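Long-range contacts in porin (Acinetobacter baumannii AB307-0294, PDB 5DL7), which probably acts as an outer-membrane porin, a beta-barrel channel of the OprD family through which small solutes, possibly including vanillate, cross the outer membrane: residues Lys318-Arg323 with Tyr347-Asp352; Ser310-Lys315 with Phe363-Leu368; Gly283-Phe288 with Val303-Met308. One frame throughout, in Å; residues are numbered along the deposited sequence.

Contact 1 (Lys318-Arg323 with Tyr347-Asp352); sequences KVYSIR and YAKGED. With C8E ((hydroxyethyloxy)tri(ethyloxy)octane), chain H.
Y320 and K349 face each other as an antiparallel hydrogen-bonded pair, and Y320 has the largest area buried by this contact of any residue. Its CD1 edge turns to the neighbouring strand, lying 3.8 Å from K349 O, while the lysine climbs past the ring. K349 NZ ends above the ring, 5.0 Å from the Y320 centroid and 28° off the normal, an off-centre cation-pi interaction. A long flexible amine suits this place because it can rise beside an aromatic face while its methylenes pack on the rim: K349 CE is 4.1 Å from Y320 CD1. The ring also meets Y284 of strand 278-288 edge to face.

K318 contributes nearly as much surface. Its chain is extended as far as CE, then a bend in chi4 (82°) turns NZ toward D352, where a salt bridge of 2.7 Å joins K318 NZ to D352 OD2. The oxygen is met on its anti side, and K318 CD lies 3.4 Å from the same OD2, so the carboxylate touches the aliphatic chain as well as the amine.

Six backbone bonds, paired at K318/E351, Y320/K349 and I322/Y347, zip the strands together at 170°, as neighbouring staves of the OprD-family beta-barrel. The alternation splits the chemistry. V319, S321 and A348 point to the face covered by L305, F307 and Y312, where short side chains can tuck beneath the loop, and G350 adds no side chain there; V319 CG1 reaches A348 CB at 4.2 Å.

On the opposite face, Y347 sets its CB 4.3 Å from I322 CG2, with its ring carried toward strand 363-375, where OH bonds D366. I322 meets the alkyl chain of a detergent molecule, as an apolar branched residue may at a membrane-facing surface.

Contact 2 (Ser310-Lys315 with Phe363-Leu368); sequences SDYSNK and FKEDSL
A carboxylate lies over an aromatic face here: E365 stacks on the Y312 ring with the two planes only 25° apart. E365 OE2 sits 3.5 Å above the ring plane, offset toward the rim, and E365 CG follows at 3.7 Å from Y312 CE2. A carboxylate oxygen over the electron-rich face of a tyrosine would be expected to gain little from it, so hydrogen bonds probably hold the group. S310 OG gives a hydrogen bond of 2.6 Å to E365 OE1 on the syn lone pair, and Y393 OH bonds the same oxygen. Two hydroxyls thus grip one buried oxygen, which would be expected to help stabilise its negative charge.

E365 CG stands between the backbone N and the carbonyl carbon (chi1 61°), and beyond it the chain runs extended toward the loop, a span that glutamate is long enough to bridge. S310 does double duty: its OG also accepts from Y312 N at 3.2 Å, closing an ST turn that fixes the donor serine relative to the tyrosine two residues on. Y312 adopts a left-handed backbone conformation (phi 54°) within this tight turn.

At the far end of the ring the phenol meets S367, a small residue whose hydroxyl lies in the ring plane. Y312 OH and S367 OG are 2.6 Å apart in a hydrogen bond that either may donate. Polar links of this kind between a long inter-strand loop and the barrel wall are consistent with the inward-folded loops that narrow OprD-family channels.

Contact 3 (Gly283-Phe288 with Val303-Met308); sequences GYMQSF and VVLDFM. With C8E ((hydroxyethyloxy)tri(ethyloxy)octane), chain L.
M285 reaches from its strand against V303 and L305, and its CG-SD-CE end makes most of the contact. M285 SD lies 3.5 Å from V303 CG2, the valine crossing the methionine at about a right angle. L305 instead slides past it in the opposite direction, with L305 CD1 3.8 Å from M285 CG. A turn at chi3 (-69°) places M285 CE where it meets both V303 CG2, at 3.8 Å, and L305 CB, at 4.0 Å. An unbranched, flexible chain can adapt its end to two branched neighbours. G283, having no side chain, lets L305 CD2 come within 4.5 Å of its CA.

The other face of the strand is more open and more polar. There Y284 OH bonds Q286 OE1 at 2.6 Å, approaching from above the amide carbonyl plane, and Q286 CG packs over a face of the F288 ring. A detergent molecule lies beside that phenylalanine, its O15 3.7 Å from F288 CB.

Strand 278-288 runs between strands 263-275 and 318-327 in the barrel wall; H266 and S268 from one, V319 from the other, border M285 beneath the loop.

In the fold
All three contacts lie on the same side of the barrel and touch one another. Contact 1 is pure wall, strand against strand, and partly buried: the loop covers one face, and the side chains of the other are partly exposed, I322 against detergent. Contacts 2 and 3 are buried and join that single loop, which connects strands 278-288 and 318-327, to the wall at two places: hydroxyls and a carboxylate in contact 2, apolar side chains without a hydrogen bond across in contact 3. The strands of contact 1 lie between those of contacts 3 and 2 in the wall, V319 bonding to M285 and G350 to E365 through the backbone. F307 also bridges, packing on A348 and on S367.

Contact 1 (Lys318-Arg323 with Tyr347-Asp352)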
# COMPACT_ATOMS: atom_id res chain seq x y z
N LYS A 318 -3.07 20.33 -3.44
CA LYS A 318 -3.28 20.57 -2.00
C LYS A 318 -4.42 19.74 -1.58
O LYS A 318 -5.51 19.77 -2.20
CB LYS A 318 -3.62 22.05 -1.74
CG LYS A 318 -2.43 22.95 -1.99
CD LYS A 318 -3.00 24.36 -1.69
CE LYS A 318 -1.96 25.39 -1.89
NZ LYS A 318 -1.97 25.62 -3.37
N VAL A 319 -4.28 18.99 -0.48
CA VAL A 319 -5.28 18.11 0.00
C VAL A 319 -5.66 18.35 1.47
O VAL A 319 -4.74 18.52 2.26
CB VAL A 319 -4.87 16.62 -0.12
CG1 VAL A 319 -6.00 15.64 0.24
CG2 VAL A 319 -4.39 16.23 -1.53
N TYR A 320 -6.95 18.41 1.67
CA TYR A 320 -7.55 18.65 3.03
C TYR A 320 -8.36 17.46 3.35
O TYR A 320 -9.28 17.11 2.62
CB TYR A 320 -8.42 19.93 3.02
CG TYR A 320 -7.69 21.11 2.47
CD1 TYR A 320 -7.68 21.29 1.05
CD2 TYR A 320 -7.04 22.03 3.26
CE1 TYR A 320 -7.06 22.40 0.52
CE2 TYR A 320 -6.44 23.20 2.68
CZ TYR A 320 -6.45 23.29 1.34
OH TYR A 320 -5.83 24.37 0.66
N SER A 321 -8.20 16.88 4.57
CA SER A 321 -9.05 15.72 4.93
C SER A 321 -9.43 15.72 6.42
O SER A 321 -8.83 16.40 7.26
CB SER A 321 -8.32 14.38 4.63
OG SER A 321 -7.31 14.20 5.64
N ILE A 322 -10.43 14.98 6.67
CA ILE A 322 -10.93 14.81 8.06
C ILE A 322 -11.35 13.35 8.18
O ILE A 322 -11.80 12.74 7.24
CB ILE A 322 -12.03 15.75 8.37
CG1 ILE A 322 -12.44 15.62 9.86
CG2 ILE A 322 -13.26 15.59 7.46
CD1 ILE A 322 -13.36 16.73 10.32
N ARG A 323 -11.16 12.74 9.36
CA ARG A 323 -11.39 11.33 9.59
C ARG A 323 -11.91 11.12 10.94
O ARG A 323 -11.52 11.78 11.89
CB ARG A 323 -10.02 10.64 9.49
CG ARG A 323 -10.06 9.19 9.62
CD ARG A 323 -8.57 8.74 9.72
NE ARG A 323 -8.48 7.27 10.11
CZ ARG A 323 -7.96 6.26 9.33
NH1 ARG A 323 -7.42 6.51 8.11
NH2 ARG A 323 -7.93 5.02 9.76
N TYR A 347 -13.12 11.99 4.66
CA TYR A 347 -13.39 12.77 3.46
C TYR A 347 -12.03 13.44 3.12
O TYR A 347 -11.39 14.02 4.00
CB TYR A 347 -14.40 13.81 3.73
CG TYR A 347 -14.61 14.78 2.55
CD1 TYR A 347 -15.31 14.40 1.36
CD2 TYR A 347 -14.12 16.11 2.58
CE1 TYR A 347 -15.49 15.30 0.30
CE2 TYR A 347 -14.32 17.00 1.52
CZ TYR A 347 -14.96 16.60 0.39
OH TYR A 347 -15.15 17.46 -0.64
N ALA A 348 -11.74 13.52 1.87
CA ALA A 348 -10.62 14.35 1.37
C ALA A 348 -11.01 15.17 0.14
O ALA A 348 -11.77 14.64 -0.69
CB ALA A 348 -9.44 13.44 1.03
N LYS A 349 -10.52 16.39 0.06
CA LYS A 349 -10.59 17.08 -1.15
C LYS A 349 -9.22 17.58 -1.59
O LYS A 349 -8.47 18.09 -0.79
CB LYS A 349 -11.50 18.27 -0.98
CG LYS A 349 -11.18 19.32 -0.10
CD LYS A 349 -12.08 20.57 -0.40
CE LYS A 349 -11.58 21.92 0.10
NZ LYS A 349 -11.97 22.56 1.41
N GLY A 350 -9.00 17.36 -2.87
CA GLY A 350 -7.77 17.85 -3.53
C GLY A 350 -8.05 18.93 -4.53
O GLY A 350 -9.05 18.85 -5.29
N GLU A 351 -7.23 19.99 -4.47
CA GLU A 351 -7.38 21.09 -5.39
C GLU A 351 -6.10 21.56 -5.94
O GLU A 351 -5.04 21.18 -5.50
CB GLU A 351 -7.98 22.27 -4.53
CG GLU A 351 -9.10 22.04 -3.82
CD GLU A 351 -9.56 23.29 -3.00
OE1 GLU A 351 -8.80 24.28 -2.69
OE2 GLU A 351 -10.69 23.16 -2.57
N ASP A 352 -6.17 22.52 -6.89
CA ASP A 352 -4.98 23.10 -7.52
C ASP A 352 -4.20 22.04 -8.30
O ASP A 352 -3.02 22.34 -8.60
CB ASP A 352 -4.08 23.90 -6.56
CG ASP A 352 -4.77 25.07 -5.82
OD1 ASP A 352 -5.78 25.61 -6.39
OD2 ASP A 352 -4.32 25.48 -4.63
C1 C8E H . -16.56 12.01 6.87
C2 C8E H . -15.73 12.51 7.97
C3 C8E H . -16.59 12.78 9.15
C4 C8E H . -15.84 13.59 10.15
C5 C8E H . -16.36 13.65 11.53
C6 C8E H . -16.24 14.93 12.34
C7 C8E H . -16.06 14.65 13.85
C8 C8E H . -16.39 15.76 14.90
O9 C8E H . -16.17 15.13 16.19
C10 C8E H . -16.48 15.76 17.45
C11 C8E H . -16.89 14.70 18.50
O12 C8E H . -16.16 13.44 18.35
C13 C8E H . -16.39 12.43 19.36
C14 C8E H . -15.68 12.78 20.68
O15 C8E H . -15.95 11.79 21.66
C16 C8E H . -16.48 12.28 22.93

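Contact 2 (Ser310-Lys315 with Phe363-Leu368)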
# COMPACT_ATOMS: atom_id res chain seq x y z
N SER A 310 -8.08 7.29 -5.79
CA SER A 310 -7.07 8.13 -6.41
C SER A 310 -5.87 8.14 -5.51
O SER A 310 -6.00 7.92 -4.29
CB SER A 310 -7.57 9.60 -6.53
OG SER A 310 -6.57 10.57 -6.97
N ASP A 311 -4.73 8.56 -6.03
CA ASP A 311 -3.53 8.75 -5.26
C ASP A 311 -3.38 10.10 -4.60
O ASP A 311 -2.49 10.20 -3.71
CB ASP A 311 -2.30 8.30 -6.00
CG ASP A 311 -1.82 9.15 -7.01
OD1 ASP A 311 -2.25 10.34 -7.24
OD2 ASP A 311 -0.64 8.96 -7.35
N TYR A 312 -4.15 11.10 -5.00
CA TYR A 312 -4.10 12.47 -4.38
C TYR A 312 -2.71 13.05 -4.37
O TYR A 312 -2.45 13.98 -3.62
CB TYR A 312 -4.76 12.47 -2.99
CG TYR A 312 -6.25 12.45 -3.02
CD1 TYR A 312 -6.89 11.28 -3.05
CD2 TYR A 312 -6.97 13.56 -2.90
CE1 TYR A 312 -8.30 11.20 -3.13
CE2 TYR A 312 -8.34 13.57 -2.94
CZ TYR A 312 -9.01 12.39 -3.04
OH TYR A 312 -10.40 12.32 -3.15
N SER A 313 -1.85 12.65 -5.33
CA SER A 313 -0.42 12.97 -5.36
C SER A 313 0.01 13.75 -6.62
O SER A 313 1.23 13.67 -7.01
CB SER A 313 0.45 11.69 -5.12
OG SER A 313 0.07 11.06 -3.83
N ASN A 314 -0.92 14.46 -7.24
CA ASN A 314 -0.64 15.19 -8.49
C ASN A 314 0.21 16.40 -8.25
O ASN A 314 0.26 16.95 -7.09
CB ASN A 314 -1.96 15.57 -9.09
CG ASN A 314 -2.72 14.36 -9.55
OD1 ASN A 314 -2.32 13.69 -10.52
ND2 ASN A 314 -3.77 13.94 -8.83
N LYS A 315 0.82 16.89 -9.32
CA LYS A 315 1.56 18.15 -9.36
C LYS A 315 0.66 19.29 -8.76
O LYS A 315 -0.51 19.50 -9.14
CB LYS A 315 2.00 18.49 -10.77
CG LYS A 315 2.87 19.74 -10.78
CD LYS A 315 2.95 20.66 -11.86
CE LYS A 315 3.80 21.90 -11.71
NZ LYS A 315 3.07 23.07 -11.50
N PHE A 363 -7.47 21.40 -11.77
CA PHE A 363 -8.42 20.37 -11.53
C PHE A 363 -8.60 20.12 -9.99
O PHE A 363 -7.88 20.66 -9.16
CB PHE A 363 -8.03 19.08 -12.31
CG PHE A 363 -7.91 19.29 -13.80
CD1 PHE A 363 -9.06 19.29 -14.54
CD2 PHE A 363 -6.72 19.77 -14.36
CE1 PHE A 363 -9.13 19.52 -15.90
CE2 PHE A 363 -6.72 19.99 -15.76
CZ PHE A 363 -7.89 19.89 -16.47
N LYS A 364 -9.64 19.32 -9.73
CA LYS A 364 -10.04 19.04 -8.36
C LYS A 364 -10.58 17.65 -8.27
O LYS A 364 -11.11 17.03 -9.26
CB LYS A 364 -10.96 20.18 -7.77
CG LYS A 364 -12.24 20.28 -8.44
CD LYS A 364 -12.96 21.55 -8.01
CE LYS A 364 -14.25 21.49 -8.87
NZ LYS A 364 -15.08 22.60 -8.59
N GLU A 365 -10.53 17.08 -7.04
CA GLU A 365 -11.11 15.72 -6.79
C GLU A 365 -11.51 15.58 -5.34
O GLU A 365 -10.95 16.30 -4.48
CB GLU A 365 -10.14 14.58 -7.19
CG GLU A 365 -8.87 14.68 -6.38
CD GLU A 365 -7.75 13.70 -6.82
OE1 GLU A 365 -8.09 12.62 -7.34
OE2 GLU A 365 -6.53 13.83 -6.41
N ASP A 366 -12.45 14.72 -5.06
CA ASP A 366 -12.84 14.49 -3.65
C ASP A 366 -13.33 13.08 -3.45
O ASP A 366 -13.78 12.42 -4.39
CB ASP A 366 -13.71 15.55 -3.05
CG ASP A 366 -15.17 15.58 -3.51
OD1 ASP A 366 -15.55 14.89 -4.47
OD2 ASP A 366 -15.99 16.35 -2.88
N SER A 367 -13.21 12.63 -2.23
CA SER A 367 -13.67 11.27 -1.83
C SER A 367 -14.33 11.30 -0.47
O SER A 367 -13.73 11.84 0.48
CB SER A 367 -12.42 10.39 -1.62
OG SER A 367 -11.70 10.06 -2.79
N LEU A 368 -15.45 10.65 -0.41
CA LEU A 368 -16.12 10.30 0.90
C LEU A 368 -16.04 8.79 1.03
O LEU A 368 -16.59 8.10 0.20
CB LEU A 368 -17.56 10.83 1.02
CG LEU A 368 -18.28 10.49 2.35
CD1 LEU A 368 -17.48 11.19 3.54
CD2 LEU A 368 -19.67 11.04 2.17

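Contact 3 (Gly283-Phe288 with Val303-Met308)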
# COMPACT_ATOMS: atom_id res chain seq x y z
N GLY A 283 -6.09 15.87 8.22
CA GLY A 283 -5.02 15.56 7.32
C GLY A 283 -4.75 16.71 6.33
O GLY A 283 -5.65 17.53 5.96
N TYR A 284 -3.51 16.91 5.92
CA TYR A 284 -3.10 17.87 4.93
C TYR A 284 -2.01 17.28 4.08
O TYR A 284 -1.10 16.59 4.61
CB TYR A 284 -2.58 19.19 5.54
CG TYR A 284 -2.29 20.20 4.51
CD1 TYR A 284 -3.33 20.78 3.79
CD2 TYR A 284 -1.08 20.47 4.18
CE1 TYR A 284 -3.11 21.77 2.81
CE2 TYR A 284 -0.82 21.49 3.23
CZ TYR A 284 -1.85 22.03 2.50
OH TYR A 284 -1.57 23.06 1.51
N MET A 285 -2.08 17.55 2.76
CA MET A 285 -0.99 17.24 1.87
C MET A 285 -0.74 18.36 0.92
O MET A 285 -1.66 19.04 0.53
CB MET A 285 -1.14 15.91 1.10
CG MET A 285 -1.65 14.73 1.91
SD MET A 285 -1.34 13.13 1.19
CE MET A 285 -2.45 13.17 -0.24
N GLN A 286 0.50 18.47 0.51
CA GLN A 286 0.82 19.35 -0.62
C GLN A 286 2.03 18.95 -1.42
O GLN A 286 3.06 18.57 -0.88
CB GLN A 286 1.01 20.80 -0.10
CG GLN A 286 1.29 21.86 -1.15
CD GLN A 286 1.23 23.30 -0.62
OE1 GLN A 286 0.79 23.53 0.50
NE2 GLN A 286 1.50 24.27 -1.51
N SER A 287 1.86 18.99 -2.75
CA SER A 287 2.92 18.85 -3.64
C SER A 287 3.56 20.12 -4.07
O SER A 287 2.85 21.09 -4.41
CB SER A 287 2.32 18.09 -4.88
OG SER A 287 3.32 17.76 -5.79
N PHE A 288 4.89 20.11 -4.19
CA PHE A 288 5.64 21.26 -4.67
C PHE A 288 6.58 20.84 -5.80
O PHE A 288 7.12 19.77 -5.74
CB PHE A 288 6.59 21.87 -3.59
CG PHE A 288 5.82 22.25 -2.32
CD1 PHE A 288 5.54 21.33 -1.37
CD2 PHE A 288 5.37 23.63 -2.18
CE1 PHE A 288 4.78 21.70 -0.24
CE2 PHE A 288 4.79 24.04 -0.97
CZ PHE A 288 4.51 23.05 -0.03
N VAL A 303 2.24 8.35 0.39
CA VAL A 303 1.90 9.50 1.25
C VAL A 303 0.90 9.10 2.31
O VAL A 303 0.35 8.03 2.33
CB VAL A 303 1.35 10.63 0.33
CG1 VAL A 303 2.33 11.07 -0.76
CG2 VAL A 303 0.01 10.27 -0.24
N VAL A 304 0.71 10.01 3.27
CA VAL A 304 -0.02 9.60 4.44
C VAL A 304 -1.44 9.24 4.21
O VAL A 304 -2.01 8.43 4.90
CB VAL A 304 0.15 10.63 5.60
CG1 VAL A 304 -0.66 11.78 5.42
CG2 VAL A 304 -0.47 10.07 6.90
N LEU A 305 -2.07 9.98 3.35
CA LEU A 305 -3.55 9.76 3.06
C LEU A 305 -3.62 8.68 1.99
O LEU A 305 -3.12 8.87 0.86
CB LEU A 305 -4.28 11.08 2.68
CG LEU A 305 -4.10 12.21 3.63
CD1 LEU A 305 -4.93 13.39 3.15
CD2 LEU A 305 -4.59 11.73 5.01
N ASP A 306 -4.10 7.49 2.30
CA ASP A 306 -4.11 6.33 1.37
C ASP A 306 -5.56 5.99 0.98
O ASP A 306 -6.20 5.06 1.40
CB ASP A 306 -3.53 5.10 2.06
CG ASP A 306 -4.27 4.73 3.38
OD1 ASP A 306 -4.97 5.64 4.19
OD2 ASP A 306 -4.14 3.46 3.75
N PHE A 307 -6.14 6.84 0.14
CA PHE A 307 -7.58 6.70 -0.30
C PHE A 307 -7.80 5.70 -1.44
O PHE A 307 -6.77 5.38 -2.15
CB PHE A 307 -8.02 8.10 -0.71
CG PHE A 307 -8.57 8.91 0.48
CD1 PHE A 307 -7.75 9.34 1.49
CD2 PHE A 307 -9.89 9.17 0.60
CE1 PHE A 307 -8.24 10.13 2.55
CE2 PHE A 307 -10.42 9.90 1.69
CZ PHE A 307 -9.59 10.36 2.68
N MET A 308 -8.96 5.19 -1.58
CA MET A 308 -9.34 4.08 -2.40
C MET A 308 -9.21 4.41 -3.90
O MET A 308 -8.75 3.55 -4.70
CB MET A 308 -10.69 3.55 -2.06
CG MET A 308 -10.65 2.94 -0.66
SD MET A 308 -12.42 2.69 -0.07
CE MET A 308 -13.10 1.60 -1.28
C11 C8E L . 11.61 23.69 -1.66
O12 C8E L . 10.37 22.91 -1.98
C13 C8E L . 9.22 23.54 -1.46
C14 C8E L . 8.95 24.79 -2.30
O15 C8E L . 9.06 24.56 -3.76
C16 C8E L . 8.46 25.68 -4.37
C17 C8E L . 8.39 25.41 -5.85
O18 C8E L . 9.74 25.34 -6.31
C19 C8E L . 9.77 25.17 -7.75
C20 C8E L . 11.11 24.63 -8.20
O21 C8E L . 11.26 23.17 -8.03